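Local coordinates for DnaB intein (Synechocystis sp., PDB 1MI8), which comes from a replicative DNA helicase precursor, from which it probably excises itself by protein splicing, joining the segments on either side, at residues A[7-12]-A[148-153]; A[45-50]-A[137-142]; A[67-72]-A[152-157]. The protein carries 4 engineered substitutions. All coordinates share one frame; numbering follows the deposited sequence.

In the fold
Interactions 1 and 3 share the strand 152-155, and their centres lie about 7 Å apart; the centre of interaction 2 is about 13 Å from either centre. Interaction 3 is buried near the centre of the chain and wholly apolar between its segments, resting on isoleucine and valine side chains and the aliphatic base of Arg67. Interaction 1 is partly buried and mostly polar, a turn docked on strand 9-12 through amides and waters. Interaction 2, also partly buried and farther from the centre, mixes backbone pairing of two long antiparallel strands with an apolar face. The salt bridge from Asp7 to Lys70 ties interactions 1 and 3 together, and residues 156-157 meet residues 138-141 of interaction 2.

Interaction 1 of 3, residues A[7-12]-A[148-153]; sequences DSLISL and VANDII
Asn150 turns its carboxamide onto Leu9 through a first torsion that sets CG beside its own backbone N and anti to the carbonyl carbon (chi1 -79°). The amide oxygen then accepts the backbone N-H of Leu9, with Asn150 OD1 only 2.7 Å from Leu9 N. The bond is nearly straight at hydrogen (169°), although the donor stands 32° out of the carboxamide plane. In return, Asn150 N donates to Leu9 O at 2.9 Å, so one residue meets both the N-H and the C=O of Leu9. The other end of the carboxamide is fixed as well: ND2 bonds to Thr68 O and to water 1, which bridges to Asp7 O. Residues 149-152 form a type I' turn, the tight link of a two-residue beta hairpin that joins strands 146-149 and 152-155 of the intein splicing domain; Asn150 and Asp151 both take its left-handed backbone conformation. Leu9 O also receives a bond from water 2, at 2.8 Å, and a CA-H...O contact from Ala149 CA, at 3.3 Å. The same water accepts from Asp151 N and bonds to Ser11 OG. Further along, Ser11 N reaches Val148 O in a weak bond of 3.4 Å, and water 3 links that carbonyl to Ser11 O. Beside these polar links, the end of Ile10 presses hard on the turn, its CD1 only 3.5 Å from Ala149 CB, while Val148 CG1 lies 3.9 Å from Ser11 OG. Asp151 directs its carboxylate to Arg18, in the strand that pairs with 9-12.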
# COMPACT_ATOMS: atom_id res chain seq x y z
N ASP A 7 10.80 -13.54 12.07
CA ASP A 7 11.74 -13.85 10.99
C ASP A 7 12.68 -12.68 10.73
O ASP A 7 13.74 -12.85 10.14
CB ASP A 7 10.98 -14.10 9.67
CG ASP A 7 9.83 -15.14 9.80
OD1 ASP A 7 9.24 -15.50 8.76
OD2 ASP A 7 9.49 -15.58 10.92
N SER A 8 12.25 -11.49 11.11
CA SER A 8 13.06 -10.28 10.84
C SER A 8 14.50 -10.40 11.37
O SER A 8 14.76 -10.76 12.51
CB SER A 8 12.38 -9.02 11.41
OG SER A 8 10.99 -8.92 11.05
N LEU A 9 15.44 -10.09 10.52
CA LEU A 9 16.85 -10.16 10.86
C LEU A 9 17.40 -8.85 11.43
O LEU A 9 17.45 -7.80 10.75
CB LEU A 9 17.61 -10.56 9.61
CG LEU A 9 17.98 -12.02 9.32
CD1 LEU A 9 17.07 -12.94 10.05
CD2 LEU A 9 18.04 -12.28 7.81
N ILE A 10 17.84 -8.94 12.69
CA ILE A 10 18.39 -7.81 13.40
C ILE A 10 19.88 -7.63 13.17
O ILE A 10 20.67 -8.56 13.39
CB ILE A 10 18.13 -7.93 14.91
CG1 ILE A 10 16.63 -8.12 15.16
CG2 ILE A 10 18.66 -6.68 15.61
CD1 ILE A 10 15.71 -7.08 14.40
N SER A 11 20.26 -6.43 12.75
CA SER A 11 21.66 -6.11 12.49
C SER A 11 22.38 -5.87 13.78
O SER A 11 21.98 -4.98 14.53
CB SER A 11 21.80 -4.88 11.61
OG SER A 11 21.70 -5.19 10.23
N LEU A 12 23.42 -6.65 14.05
CA LEU A 12 24.21 -6.54 15.28
C LEU A 12 25.40 -5.62 14.98
O LEU A 12 26.31 -5.97 14.19
CB LEU A 12 24.68 -7.93 15.73
CG LEU A 12 23.49 -8.83 16.06
CD1 LEU A 12 23.98 -10.31 16.30
CD2 LEU A 12 22.78 -8.31 17.29
N VAL A 148 17.63 -1.28 13.19
CA VAL A 148 17.63 -1.81 11.85
C VAL A 148 17.23 -3.29 11.82
O VAL A 148 17.82 -4.13 12.52
CB VAL A 148 19.00 -1.68 11.26
CG1 VAL A 148 19.04 -2.37 9.85
CG2 VAL A 148 19.41 -0.18 11.29
N ALA A 149 16.19 -3.60 11.04
CA ALA A 149 15.77 -4.95 10.84
C ALA A 149 15.51 -5.12 9.36
O ALA A 149 14.84 -4.28 8.71
CB ALA A 149 14.53 -5.24 11.71
N ASN A 150 16.02 -6.22 8.82
CA ASN A 150 15.90 -6.51 7.42
C ASN A 150 16.37 -5.29 6.70
O ASN A 150 15.80 -4.89 5.71
CB ASN A 150 14.46 -6.90 7.03
CG ASN A 150 14.15 -8.38 7.42
OD1 ASN A 150 14.94 -9.03 8.12
ND2 ASN A 150 13.02 -8.88 6.97
N ASP A 151 17.42 -4.67 7.24
CA ASP A 151 18.05 -3.53 6.56
C ASP A 151 17.13 -2.35 6.34
O ASP A 151 17.34 -1.57 5.41
CB ASP A 151 18.60 -3.98 5.21
CG ASP A 151 19.77 -4.92 5.35
OD1 ASP A 151 20.69 -4.62 6.15
OD2 ASP A 151 19.79 -5.97 4.64
N ILE A 152 16.19 -2.17 7.24
CA ILE A 152 15.25 -1.07 7.17
C ILE A 152 15.22 -0.49 8.57
O ILE A 152 15.33 -1.23 9.57
CB ILE A 152 13.83 -1.59 6.85
CG1 ILE A 152 13.84 -2.29 5.48
CG2 ILE A 152 12.79 -0.47 6.86
CD1 ILE A 152 12.49 -2.95 5.18
N ILE A 153 15.07 0.82 8.64
CA ILE A 153 14.98 1.49 9.96
C ILE A 153 13.57 1.30 10.52
O ILE A 153 12.58 1.64 9.86
CB ILE A 153 15.18 2.99 9.85
CG1 ILE A 153 16.62 3.31 9.35
CG2 ILE A 153 15.00 3.62 11.23
CD1 ILE A 153 17.64 2.96 10.38
O HOH W 1 13.60 -11.94 7.45
O HOH W 2 19.04 -6.02 9.31
O HOH W 3 20.19 -3.14 14.09

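Interaction 2 of 3, residues A[45-50]-A[137-142]; sequences AKVSRV and FDLTVP
Val141 pushes its CG2 methyl into the shallow notch between Ala45 and the Lys46 carbonyl, 4.0 Å from Ala45 CB and 3.7 Å from Lys46 O. Beside it, the flank of the Pro142 ring rests on Ser48, whose CB is 3.8 Å from Pro142 CD. Leu139 makes the next bump: its CB sits over Arg49 O, between the valines at 47 and 50, and lies 4.2 Å from Val47 CG1. Leu139 and Val141 thus fill the face of Ala45, Val47 and Val50, while Pro142 and Ser48 meet on the other face. The two segments belong to a long antiparallel pairing between strands 41-63 and 120-140, part of the curved, all-beta Hint fold shared by inteins; Val50 and Leu139 form a non-hydrogen-bonded pair in it. Where the first strand is broken around Val47 and Ser48, the backbones still join: Ser48 N donates to Thr140 O at 2.9 Å, and Thr140 N to Arg49 O at 3.0 Å. Phe147 of strand 146-149 touches Leu139, and Ile32 touches Ala45, Val47 and Val141. At the outer end, water 4 donates to both Lys46 O and Pro142 O.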
# COMPACT_ATOMS: atom_id res chain seq x y z
N ALA A 45 23.68 1.33 19.36
CA ALA A 45 22.88 1.58 20.55
C ALA A 45 22.52 0.27 21.21
O ALA A 45 22.31 -0.74 20.53
CB ALA A 45 21.63 2.37 20.21
N LYS A 46 22.44 0.28 22.53
CA LYS A 46 22.13 -0.92 23.30
C LYS A 46 20.67 -1.31 23.31
O LYS A 46 19.78 -0.45 23.42
CB LYS A 46 22.59 -0.79 24.77
CG LYS A 46 24.04 -1.22 25.03
CD LYS A 46 24.38 -1.10 26.54
CE LYS A 46 25.74 -1.74 26.91
NZ LYS A 46 26.86 -1.25 26.06
N VAL A 47 20.44 -2.62 23.25
CA VAL A 47 19.08 -3.16 23.27
C VAL A 47 18.86 -3.52 24.71
O VAL A 47 19.66 -4.26 25.28
CB VAL A 47 18.98 -4.45 22.43
CG1 VAL A 47 17.65 -5.19 22.72
CG2 VAL A 47 19.14 -4.11 20.95
N SER A 48 17.80 -3.00 25.31
CA SER A 48 17.54 -3.29 26.72
C SER A 48 16.96 -4.70 26.89
O SER A 48 17.44 -5.47 27.72
CB SER A 48 16.58 -2.24 27.30
OG SER A 48 15.35 -2.30 26.61
N ARG A 49 15.93 -5.01 26.10
CA ARG A 49 15.29 -6.32 26.12
C ARG A 49 14.50 -6.61 24.83
O ARG A 49 14.04 -5.68 24.12
CB ARG A 49 14.34 -6.45 27.33
CG ARG A 49 12.91 -6.12 27.07
CD ARG A 49 12.14 -5.88 28.38
NE ARG A 49 10.72 -5.54 28.18
CZ ARG A 49 9.73 -6.42 28.16
NH1 ARG A 49 9.99 -7.72 28.34
NH2 ARG A 49 8.48 -6.00 27.95
N VAL A 50 14.35 -7.91 24.56
CA VAL A 50 13.63 -8.44 23.41
C VAL A 50 12.44 -9.22 23.94
O VAL A 50 12.58 -9.91 24.93
CB VAL A 50 14.46 -9.46 22.61
CG1 VAL A 50 13.70 -9.86 21.36
CG2 VAL A 50 15.84 -8.91 22.29
N PHE A 137 7.16 -9.71 17.44
CA PHE A 137 8.12 -9.24 18.43
C PHE A 137 8.60 -7.77 18.31
O PHE A 137 8.49 -7.13 17.24
CB PHE A 137 9.39 -10.11 18.38
CG PHE A 137 9.15 -11.63 18.50
CD1 PHE A 137 8.56 -12.35 17.46
CD2 PHE A 137 9.61 -12.34 19.62
CE1 PHE A 137 8.42 -13.74 17.51
CE2 PHE A 137 9.48 -13.76 19.70
CZ PHE A 137 8.89 -14.47 18.65
N ASP A 138 9.18 -7.27 19.41
CA ASP A 138 9.74 -5.92 19.45
C ASP A 138 10.91 -5.87 20.44
O ASP A 138 11.29 -6.84 21.11
CB ASP A 138 8.65 -4.88 19.81
CG ASP A 138 8.96 -3.43 19.28
OD1 ASP A 138 10.03 -3.22 18.64
OD2 ASP A 138 8.12 -2.50 19.53
N LEU A 139 11.52 -4.72 20.55
CA LEU A 139 12.60 -4.69 21.48
C LEU A 139 12.61 -3.28 21.92
O LEU A 139 11.99 -2.43 21.29
CB LEU A 139 13.89 -5.18 20.81
CG LEU A 139 14.39 -4.57 19.50
CD1 LEU A 139 15.06 -3.26 19.79
CD2 LEU A 139 15.38 -5.50 18.83
N THR A 140 13.27 -3.03 23.04
CA THR A 140 13.33 -1.71 23.61
C THR A 140 14.75 -1.18 23.43
O THR A 140 15.74 -1.90 23.63
CB THR A 140 12.96 -1.76 25.12
OG1 THR A 140 11.72 -2.44 25.27
CG2 THR A 140 12.79 -0.39 25.69
N VAL A 141 14.84 0.07 23.03
CA VAL A 141 16.13 0.69 22.80
C VAL A 141 16.11 2.13 23.35
O VAL A 141 15.69 3.09 22.67
CB VAL A 141 16.50 0.64 21.29
CG1 VAL A 141 15.35 1.21 20.48
CG2 VAL A 141 17.79 1.43 21.00
N PRO A 142 16.54 2.28 24.63
CA PRO A 142 16.62 3.55 25.37
C PRO A 142 17.41 4.62 24.60
O PRO A 142 18.53 4.37 24.13
CB PRO A 142 17.31 3.13 26.66
CG PRO A 142 16.67 1.77 26.96
CD PRO A 142 16.62 1.12 25.55
O HOH W 4 20.08 2.16 24.34

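Interaction 3 of 3, residues A[67-72]-A[152-157]; sequences RTIKAT and IIVHAS. Engineered in segment 152-157: Ala156 (natural residue Asn).
Arg67 meets Ile152 with its aliphatic base while its flat guanidinium leads away from the contact, NH1 making weak bonds to the carbonyls of Asp151 and Pro98. Further along 152-157, the imidazole of His155 packs edge-to-face with Trp83, and ND1 at the ring edge donates to Ala156 O at 2.6 Å. This bond lies in the plane of the ring and on a carbonyl lone pair. Between these planar groups the contact is aliphatic. Arg67 CB lies 4.0 Å from Ile152 CG1, and the extended end of Ile152 (chi2 174°) carries CD1 to Ile69 of strand 68-71, 3.9 Å from Ile69 CG2. In Ile69, CG1 anti to the backbone N (chi1 -164°) and a fully extended chi2 together bring CD1 to 4.2 Å from Val154 CG1. Phe77 touches Ile69, Ile152 and Val154, and Ile69 also packs on Ala149. Strands 68-71 and 152-155 run nearly parallel, 19° apart, but their axes stay 9.1 Å from each other; they belong to different sheets and meet only through side chains. Ala156 is an engineered residue in place of the natural asparagine. Strand 152-155 thus leads from the hydrophobic core to the C-terminal splice junction, where a histidine bonded to the carbonyl of the residue at the asparagine position is consistent with a role in the asparagine side-chain cyclization that cleaves this junction during splicing.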
# COMPACT_ATOMS: atom_id res chain seq x y z
N ARG A 67 14.23 -4.19 -0.36
CA ARG A 67 14.24 -4.51 1.06
C ARG A 67 12.80 -4.75 1.46
O ARG A 67 11.89 -4.08 0.97
CB ARG A 67 14.93 -3.40 1.84
CG ARG A 67 16.41 -3.52 1.56
CD ARG A 67 17.37 -2.65 2.38
NE ARG A 67 18.49 -2.40 1.48
CZ ARG A 67 19.58 -1.70 1.74
NH1 ARG A 67 19.75 -1.15 2.95
NH2 ARG A 67 20.45 -1.53 0.73
N THR A 68 12.60 -5.73 2.34
CA THR A 68 11.26 -6.13 2.74
C THR A 68 11.21 -6.59 4.18
O THR A 68 12.18 -7.18 4.70
CB THR A 68 10.80 -7.35 1.91
OG1 THR A 68 11.04 -7.10 0.51
CG2 THR A 68 9.34 -7.58 2.11
N ILE A 69 10.05 -6.40 4.78
CA ILE A 69 9.86 -6.79 6.15
C ILE A 69 8.38 -7.02 6.41
O ILE A 69 7.51 -6.48 5.74
CB ILE A 69 10.45 -5.71 7.14
CG1 ILE A 69 10.58 -6.32 8.52
CG2 ILE A 69 9.50 -4.42 7.25
CD1 ILE A 69 11.27 -5.35 9.55
N LYS A 70 8.09 -7.90 7.35
CA LYS A 70 6.73 -8.20 7.71
C LYS A 70 6.51 -7.52 9.05
O LYS A 70 7.31 -7.72 9.97
CB LYS A 70 6.55 -9.69 7.84
CG LYS A 70 6.38 -10.40 6.51
CD LYS A 70 6.12 -11.91 6.77
CE LYS A 70 7.37 -12.64 7.36
NZ LYS A 70 6.93 -14.03 7.82
N ALA A 71 5.41 -6.78 9.17
CA ALA A 71 5.17 -6.02 10.41
C ALA A 71 3.68 -5.72 10.70
O ALA A 71 2.84 -5.75 9.80
CB ALA A 71 5.99 -4.68 10.32
N THR A 72 3.35 -5.38 11.95
CA THR A 72 1.94 -5.05 12.30
C THR A 72 1.52 -3.72 11.70
O THR A 72 2.36 -2.87 11.35
CB THR A 72 1.71 -4.96 13.85
OG1 THR A 72 2.69 -4.09 14.45
CG2 THR A 72 1.84 -6.35 14.48
N ILE A 152 16.19 -2.17 7.24
CA ILE A 152 15.25 -1.07 7.17
C ILE A 152 15.22 -0.49 8.57
O ILE A 152 15.33 -1.23 9.57
CB ILE A 152 13.83 -1.59 6.85
CG1 ILE A 152 13.84 -2.29 5.48
CG2 ILE A 152 12.79 -0.47 6.86
CD1 ILE A 152 12.49 -2.95 5.18
N ILE A 153 15.07 0.82 8.64
CA ILE A 153 14.98 1.49 9.96
C ILE A 153 13.57 1.30 10.52
O ILE A 153 12.58 1.64 9.86
CB ILE A 153 15.18 2.99 9.85
CG1 ILE A 153 16.62 3.31 9.35
CG2 ILE A 153 15.00 3.62 11.23
CD1 ILE A 153 17.64 2.96 10.38
N VAL A 154 13.46 0.76 11.73
CA VAL A 154 12.12 0.60 12.31
C VAL A 154 12.09 1.10 13.78
O VAL A 154 13.09 1.04 14.48
CB VAL A 154 11.65 -0.88 12.25
CG1 VAL A 154 11.76 -1.38 10.79
CG2 VAL A 154 12.50 -1.76 13.22
N HIS A 155 10.92 1.57 14.22
CA HIS A 155 10.75 2.11 15.55
C HIS A 155 10.73 1.01 16.60
O HIS A 155 10.24 -0.10 16.36
CB HIS A 155 9.43 2.89 15.62
CG HIS A 155 9.39 3.87 16.75
ND1 HIS A 155 9.27 3.49 18.07
CD2 HIS A 155 9.53 5.22 16.76
CE1 HIS A 155 9.35 4.56 18.84
NE2 HIS A 155 9.51 5.62 18.08
N ALA A 156 11.23 1.33 17.77
CA ALA A 156 11.26 0.36 18.84
C ALA A 156 10.10 0.55 19.81
O ALA A 156 9.25 1.44 19.66
CB ALA A 156 12.58 0.45 19.57
N SER A 157 10.09 -0.29 20.82
CA SER A 157 9.07 -0.25 21.86
C SER A 157 8.43 1.08 22.33
O SER A 157 9.11 2.10 22.52
CB SER A 157 9.61 -0.96 23.08
OG SER A 157 8.59 -1.01 24.03